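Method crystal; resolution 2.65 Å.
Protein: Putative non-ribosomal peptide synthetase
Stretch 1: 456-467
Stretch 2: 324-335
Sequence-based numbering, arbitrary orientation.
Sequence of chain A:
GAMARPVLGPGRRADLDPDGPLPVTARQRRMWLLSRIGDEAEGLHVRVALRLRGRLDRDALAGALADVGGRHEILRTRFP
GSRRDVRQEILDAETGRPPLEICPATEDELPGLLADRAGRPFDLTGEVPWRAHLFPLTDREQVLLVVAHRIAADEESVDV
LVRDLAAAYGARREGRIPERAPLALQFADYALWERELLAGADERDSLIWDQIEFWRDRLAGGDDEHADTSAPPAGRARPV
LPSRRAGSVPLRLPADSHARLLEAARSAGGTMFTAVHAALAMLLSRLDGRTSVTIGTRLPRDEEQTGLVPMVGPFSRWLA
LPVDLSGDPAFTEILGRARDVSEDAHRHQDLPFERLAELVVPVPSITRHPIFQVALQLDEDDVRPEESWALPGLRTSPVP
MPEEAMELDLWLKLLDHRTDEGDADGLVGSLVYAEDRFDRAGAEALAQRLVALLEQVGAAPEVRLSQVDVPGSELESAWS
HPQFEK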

ATOM      1  N   GLN A 456     -17.257 -25.223  19.265  1.00 79.50           N
ATOM      2  CA  GLN A 456     -18.340 -26.191  19.395  1.00 80.27           C
ATOM      3  C   GLN A 456     -19.113 -26.336  18.090  1.00 81.98           C
ATOM      4  O   GLN A 456     -19.273 -27.448  17.574  1.00 83.20           O
ATOM      5  CB  GLN A 456     -19.274 -25.787  20.533  1.00 76.98           C
ATOM      6  CG  GLN A 456     -20.436 -26.744  20.737  1.00 75.88           C
ATOM      7  CD  GLN A 456     -21.176 -26.489  22.031  1.00 93.04           C
ATOM      8  OE1 GLN A 456     -20.919 -25.500  22.718  1.00 97.40           O
ATOM      9  NE2 GLN A 456     -22.097 -27.381  22.375  1.00 96.15           N
ATOM     10  N   VAL A 457     -19.605 -25.222  17.540  1.00 82.46           N
ATOM     11  CA  VAL A 457     -20.418 -25.301  16.330  1.00 82.22           C
ATOM     12  C   VAL A 457     -19.585 -25.765  15.142  1.00 80.78           C
ATOM     13  O   VAL A 457     -20.122 -26.339  14.187  1.00 79.84           O
ATOM     14  CB  VAL A 457     -21.102 -23.950  16.044  1.00 76.60           C
ATOM     15  CG1 VAL A 457     -22.020 -23.563  17.198  1.00 80.84           C
ATOM     16  CG2 VAL A 457     -20.067 -22.866  15.782  1.00 73.97           C
ATOM     17  N   GLY A 458     -18.273 -25.528  15.170  1.00 79.30           N
ATOM     18  CA  GLY A 458     -17.424 -26.054  14.113  1.00 77.43           C
ATOM     19  C   GLY A 458     -17.341 -27.568  14.147  1.00 81.40           C
ATOM     20  O   GLY A 458     -17.440 -28.227  13.109  1.00 78.89           O
ATOM     21  N   ALA A 459     -17.179 -28.138  15.342  1.00 88.72           N
ATOM     22  CA  ALA A 459     -17.090 -29.582  15.511  1.00 85.10           C
ATOM     23  C   ALA A 459     -18.448 -30.270  15.523  1.00 82.98           C
ATOM     24  O   ALA A 459     -18.495 -31.503  15.460  1.00 88.63           O
ATOM     25  CB  ALA A 459     -16.337 -29.913  16.801  1.00 76.84           C
ATOM     26  N   ALA A 460     -19.543 -29.519  15.607  1.00 80.34           N
ATOM     27  CA  ALA A 460     -20.890 -30.095  15.590  1.00 81.97           C
ATOM     28  C   ALA A 460     -21.859 -29.067  15.031  1.00 86.99           C
ATOM     29  O   ALA A 460     -22.615 -28.428  15.772  1.00 87.12           O
ATOM     30  CB  ALA A 460     -21.318 -30.547  16.987  1.00 83.60           C
ATOM     31  N   PRO A 461     -21.868 -28.882  13.706  1.00 85.80           N
ATOM     32  CA  PRO A 461     -22.713 -27.830  13.112  1.00 83.20           C
ATOM     33  C   PRO A 461     -24.210 -28.071  13.251  1.00 84.89           C
ATOM     34  O   PRO A 461     -24.988 -27.145  12.986  1.00 79.42           O
ATOM     35  CB  PRO A 461     -22.290 -27.835  11.636  1.00 74.36           C
ATOM     36  CG  PRO A 461     -20.938 -28.476  11.624  1.00 81.82           C
ATOM     37  CD  PRO A 461     -20.985 -29.505  12.707  1.00 77.28           C
ATOM     38  N   GLU A 462     -24.639 -29.265  13.654  1.00 89.26           N
ATOM     39  CA  GLU A 462     -26.057 -29.545  13.836  1.00 88.72           C
ATOM     40  C   GLU A 462     -26.568 -29.130  15.210  1.00 94.64           C
ATOM     41  O   GLU A 462     -27.757 -29.313  15.492  1.00 90.84           O
ATOM     42  CB  GLU A 462     -26.341 -31.035  13.609  1.00 89.01           C
ATOM     43  CG  GLU A 462     -25.946 -31.946  14.767  1.00 90.15           C
ATOM     44  CD  GLU A 462     -24.458 -32.225  14.824  1.00 92.77           C
ATOM     45  OE1 GLU A 462     -23.744 -31.866  13.863  1.00 94.36           O
ATOM     46  OE2 GLU A 462     -24.002 -32.810  15.830  1.00 93.03           O
ATOM     47  N   VAL A 463     -25.702 -28.576  16.064  1.00 94.94           N
ATOM     48  CA  VAL A 463     -26.118 -28.192  17.408  1.00 89.08           C
ATOM     49  C   VAL A 463     -27.189 -27.115  17.322  1.00 88.34           C
ATOM     50  O   VAL A 463     -27.055 -26.133  16.582  1.00 86.71           O
ATOM     51  CB  VAL A 463     -24.906 -27.732  18.234  1.00 90.43           C
ATOM     52  CG1 VAL A 463     -24.229 -26.521  17.598  1.00 89.06           C
ATOM     53  CG2 VAL A 463     -25.319 -27.420  19.661  1.00 90.50           C
ATOM     54  N   ARG A 464     -28.275 -27.310  18.061  1.00 90.41           N
ATOM     55  CA  ARG A 464     -29.338 -26.321  18.086  1.00 93.06           C
ATOM     56  C   ARG A 464     -28.912 -25.108  18.910  1.00 89.36           C
ATOM     57  O   ARG A 464     -27.922 -25.134  19.647  1.00 89.23           O
ATOM     58  CB  ARG A 464     -30.623 -26.924  18.653  1.00 93.71           C
ATOM     59  CG  ARG A 464     -31.325 -27.922  17.741  1.00 96.11           C
ATOM     60  CD  ARG A 464     -32.804 -28.015  18.094  1.00101.59           C
ATOM     61  NE  ARG A 464     -33.491 -29.098  17.394  1.00104.48           N
ATOM     62  CZ  ARG A 464     -33.889 -30.228  17.972  1.00110.44           C
ATOM     63  NH1 ARG A 464     -33.674 -30.427  19.266  1.00107.08           N
ATOM     64  NH2 ARG A 464     -34.508 -31.158  17.257  1.00106.77           N
ATOM     65  N   LEU A 465     -29.682 -24.026  18.772  1.00 90.01           N
ATOM     66  CA  LEU A 465     -29.405 -22.816  19.539  1.00 80.93           C
ATOM     67  C   LEU A 465     -29.543 -23.056  21.036  1.00 87.73           C
ATOM     68  O   LEU A 465     -28.804 -22.464  21.831  1.00 89.67           O
ATOM     69  CB  LEU A 465     -30.339 -21.690  19.091  1.00 81.07           C
ATOM     70  CG  LEU A 465     -30.346 -20.394  19.905  1.00 78.06           C
ATOM     71  CD1 LEU A 465     -28.979 -19.728  19.881  1.00 76.79           C
ATOM     72  CD2 LEU A 465     -31.421 -19.444  19.397  1.00 57.76           C
ATOM     73  N   SER A 466     -30.469 -23.930  21.437  1.00 93.51           N
ATOM     74  CA  SER A 466     -30.730 -24.150  22.856  1.00 91.22           C
ATOM     75  C   SER A 466     -29.654 -25.008  23.510  1.00 89.16           C
ATOM     76  O   SER A 466     -29.253 -24.741  24.647  1.00 90.22           O
ATOM     77  CB  SER A 466     -32.100 -24.801  23.040  1.00 91.23           C
ATOM     78  OG  SER A 466     -32.120 -26.101  22.479  1.00 91.75           O
ATOM     79  N   GLN A 467     -29.181 -26.043  22.816  1.00 94.40           N
ATOM     80  CA  GLN A 467     -28.236 -26.997  23.379  1.00 98.13           C
ATOM     81  C   GLN A 467     -26.782 -26.559  23.219  1.00 97.39           C
ATOM     82  O   GLN A 467     -25.883 -27.407  23.238  1.00101.47           O
ATOM     83  CB  GLN A 467     -28.443 -28.376  22.748  1.00 97.04           C
ATOM     84  CG  GLN A 467     -28.388 -28.381  21.229  1.00 96.65           C
ATOM     85  CD  GLN A 467     -28.506 -29.775  20.644  1.00 98.56           C
ATOM     86  OE1 GLN A 467     -28.061 -30.030  19.524  1.00 96.87           O
ATOM     87  NE2 GLN A 467     -29.107 -30.686  21.400  1.00101.34           N
TER
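Stretch 2 324-335: DLSGDPAFTEIL

Stretch 2 lies on the turn and loop that follow a helix in stretch 1; its chain is extended from Asp328 to Ala330 and then enters a helix of its own. Leu325 to Ala330 are loop, with Gly327 at positive phi; Ala330 occupies the N-cap position, and the helix runs from Phe331 beyond Leu335. In stretch 1 the helix ends at Ala459, a type I turn spans Ala460 to Val463, and the chain continues as loop. The two backbones pair antiparallel: Pro461 lies nearest Phe331, Arg464 nearest Ala330 and Leu465 nearest Asp328. A single bridge joins Arg464 and Ala330, whose CA atoms are 3.9 Å apart.

Around this bridge, main-chain groups satisfy one another. Phe331 N donates to Val463 O (3.1 Å) and Leu465 N to Pro329 O (2.8 Å), the latter weakly because its angle is only 127°. Thr332 N donates to Pro461 O (3.1 Å). The amides of Phe331 and Thr332, in the first turn of the helix and thus without acceptors from a preceding turn, therefore find carbonyls in stretch 1. From the next turn onward the helix supplies its own, Ile334 N bonding to Ala330 O at 2.6 Å.

The Asp328 carboxylate reaches back to stretch 1. Asp328 OD1 accepts from Ser466 N at 3.0 Å and, weakly, from Ser466 OG at 3.4 Å. Arg464 N is satisfied within its own stretch by Gln467 OE1 (3.1 Å).

Apolar contacts accompany the polar ones. Val457 CB sits over one face of the Phe331 ring, 3.7 Å from its centroid, and Pro461 CB packs 4.0 Å from Phe331 CD1. Farther along, the CA-to-CB bond of Leu465 points toward stretch 2; Leu465 CD2 lies 3.7 Å from Leu325 CB, and Leu465 CB lies 4.3 Å from Ile334 CD1. Together the stretches bury 586 Å².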

ATOM      1  N   ASP A 324     -33.143 -13.601  12.541  1.00 75.08           N
ATOM      2  CA  ASP A 324     -34.210 -14.148  13.363  1.00 70.72           C
ATOM      3  C   ASP A 324     -33.834 -15.564  13.778  1.00 71.19           C
ATOM      4  O   ASP A 324     -33.660 -16.442  12.927  1.00 76.86           O
ATOM      5  CB  ASP A 324     -35.538 -14.140  12.606  1.00 77.52           C
ATOM      6  CG  ASP A 324     -36.717 -14.521  13.484  1.00 84.33           C
ATOM      7  OD1 ASP A 324     -36.512 -14.790  14.687  1.00 82.78           O
ATOM      8  OD2 ASP A 324     -37.854 -14.547  12.969  1.00 90.49           O
ATOM      9  N   LEU A 325     -33.698 -15.781  15.086  1.00 78.00           N
ATOM     10  CA  LEU A 325     -33.426 -17.099  15.640  1.00 77.26           C
ATOM     11  C   LEU A 325     -34.679 -17.745  16.217  1.00 76.72           C
ATOM     12  O   LEU A 325     -34.589 -18.570  17.133  1.00 77.09           O
ATOM     13  CB  LEU A 325     -32.325 -17.008  16.696  1.00 76.37           C
ATOM     14  CG  LEU A 325     -31.024 -16.399  16.163  1.00 74.73           C
ATOM     15  CD1 LEU A 325     -29.966 -16.311  17.242  1.00 69.23           C
ATOM     16  CD2 LEU A 325     -30.513 -17.210  14.988  1.00 71.35           C
ATOM     17  N   SER A 326     -35.850 -17.380  15.692  1.00 81.22           N
ATOM     18  CA  SER A 326     -37.107 -17.963  16.137  1.00 83.51           C
ATOM     19  C   SER A 326     -37.103 -19.475  15.931  1.00 85.90           C
ATOM     20  O   SER A 326     -36.335 -20.023  15.132  1.00 86.16           O
ATOM     21  CB  SER A 326     -38.286 -17.336  15.392  1.00 82.91           C
ATOM     22  OG  SER A 326     -38.485 -15.992  15.791  1.00 85.31           O
ATOM     23  N   GLY A 327     -37.990 -20.149  16.658  1.00 88.18           N
ATOM     24  CA  GLY A 327     -37.867 -21.589  16.761  1.00 87.38           C
ATOM     25  C   GLY A 327     -36.593 -21.926  17.509  1.00 89.74           C
ATOM     26  O   GLY A 327     -36.176 -21.213  18.431  1.00 91.16           O
ATOM     27  N   ASP A 328     -35.948 -23.013  17.105  1.00 77.56           N
ATOM     28  CA  ASP A 328     -34.661 -23.411  17.674  1.00 80.77           C
ATOM     29  C   ASP A 328     -33.755 -23.870  16.546  1.00 88.09           C
ATOM     30  O   ASP A 328     -33.587 -25.071  16.304  1.00 88.84           O
ATOM     31  CB  ASP A 328     -34.838 -24.494  18.737  1.00 83.61           C
ATOM     32  CG  ASP A 328     -33.757 -24.444  19.794  1.00 90.10           C
ATOM     33  OD1 ASP A 328     -32.581 -24.681  19.455  1.00 90.51           O
ATOM     34  OD2 ASP A 328     -34.082 -24.139  20.959  1.00 98.09           O
ATOM     35  N   PRO A 329     -33.141 -22.931  15.834  1.00 87.08           N
ATOM     36  CA  PRO A 329     -32.344 -23.294  14.662  1.00 80.93           C
ATOM     37  C   PRO A 329     -30.993 -23.869  15.052  1.00 83.02           C
ATOM     38  O   PRO A 329     -30.440 -23.572  16.112  1.00 84.26           O
ATOM     39  CB  PRO A 329     -32.175 -21.960  13.920  1.00 82.43           C
ATOM     40  CG  PRO A 329     -33.044 -20.959  14.657  1.00 78.93           C
ATOM     41  CD  PRO A 329     -33.182 -21.477  16.042  1.00 81.94           C
ATOM     42  N   ALA A 330     -30.468 -24.711  14.169  1.00 80.08           N
ATOM     43  CA  ALA A 330     -29.119 -25.230  14.323  1.00 80.31           C
ATOM     44  C   ALA A 330     -28.118 -24.265  13.694  1.00 82.11           C
ATOM     45  O   ALA A 330     -28.480 -23.352  12.950  1.00 80.36           O
ATOM     46  CB  ALA A 330     -29.002 -26.619  13.697  1.00 82.49           C
ATOM     47  N   PHE A 331     -26.836 -24.478  14.007  1.00 78.19           N
ATOM     48  CA  PHE A 331     -25.795 -23.597  13.486  1.00 73.32           C
ATOM     49  C   PHE A 331     -25.824 -23.545  11.964  1.00 77.78           C
ATOM     50  O   PHE A 331     -25.686 -22.468  11.372  1.00 75.58           O
ATOM     51  CB  PHE A 331     -24.422 -24.050  13.979  1.00 75.94           C
ATOM     52  CG  PHE A 331     -23.281 -23.304  13.348  1.00 79.88           C
ATOM     53  CD1 PHE A 331     -22.492 -23.908  12.382  1.00 74.01           C
ATOM     54  CD2 PHE A 331     -23.005 -21.996  13.714  1.00 76.16           C
ATOM     55  CE1 PHE A 331     -21.442 -23.224  11.797  1.00 69.03           C
ATOM     56  CE2 PHE A 331     -21.958 -21.306  13.132  1.00 73.87           C
ATOM     57  CZ  PHE A 331     -21.175 -21.922  12.172  1.00 76.71           C
ATOM     58  N   THR A 332     -26.004 -24.698  11.313  1.00 76.36           N
ATOM     59  CA  THR A 332     -26.150 -24.707   9.861  1.00 77.51           C
ATOM     60  C   THR A 332     -27.358 -23.888   9.428  1.00 77.82           C
ATOM     61  O   THR A 332     -27.300 -23.156   8.433  1.00 73.14           O
ATOM     62  CB  THR A 332     -26.273 -26.143   9.349  1.00 74.02           C
ATOM     63  OG1 THR A 332     -27.312 -26.822  10.065  1.00 82.11           O
ATOM     64  CG2 THR A 332     -24.967 -26.889   9.534  1.00 68.85           C
ATOM     65  N   GLU A 333     -28.464 -23.995  10.170  1.00 79.65           N
ATOM     66  CA  GLU A 333     -29.659 -23.234   9.828  1.00 77.12           C
ATOM     67  C   GLU A 333     -29.472 -21.753  10.126  1.00 73.14           C
ATOM     68  O   GLU A 333     -29.934 -20.898   9.362  1.00 71.99           O
ATOM     69  CB  GLU A 333     -30.865 -23.792  10.582  1.00 76.88           C
ATOM     70  CG  GLU A 333     -32.194 -23.189  10.171  1.00 77.53           C
ATOM     71  CD  GLU A 333     -33.370 -23.890  10.825  1.00 92.68           C
ATOM     72  OE1 GLU A 333     -33.133 -24.762  11.688  1.00 90.70           O
ATOM     73  OE2 GLU A 333     -34.527 -23.573  10.472  1.00 92.96           O
ATOM     74  N   ILE A 334     -28.793 -21.429  11.230  1.00 74.71           N
ATOM     75  CA  ILE A 334     -28.491 -20.034  11.533  1.00 75.44           C
ATOM     76  C   ILE A 334     -27.506 -19.473  10.516  1.00 69.79           C
ATOM     77  O   ILE A 334     -27.600 -18.306  10.116  1.00 64.12           O
ATOM     78  CB  ILE A 334     -27.963 -19.908  12.974  1.00 73.30           C
ATOM     79  CG1 ILE A 334     -29.029 -20.382  13.961  1.00 71.97           C
ATOM     80  CG2 ILE A 334     -27.548 -18.477  13.277  1.00 65.26           C
ATOM     81  CD1 ILE A 334     -28.568 -20.432  15.391  1.00 80.61           C
ATOM     82  N   LEU A 335     -26.554 -20.298  10.075  1.00 71.43           N
ATOM     83  CA  LEU A 335     -25.636 -19.881   9.021  1.00 71.31           C
ATOM     84  C   LEU A 335     -26.395 -19.511   7.752  1.00 68.40           C
ATOM     85  O   LEU A 335     -25.994 -18.595   7.024  1.00 68.25           O
ATOM     86  CB  LEU A 335     -24.625 -20.994   8.745  1.00 69.11           C
ATOM     87  CG  LEU A 335     -23.256 -20.624   8.174  1.00 73.47           C
ATOM     88  CD1 LEU A 335     -22.247 -21.699   8.533  1.00 71.77           C
ATOM     89  CD2 LEU A 335     -23.319 -20.443   6.666  1.00 77.66           C
TER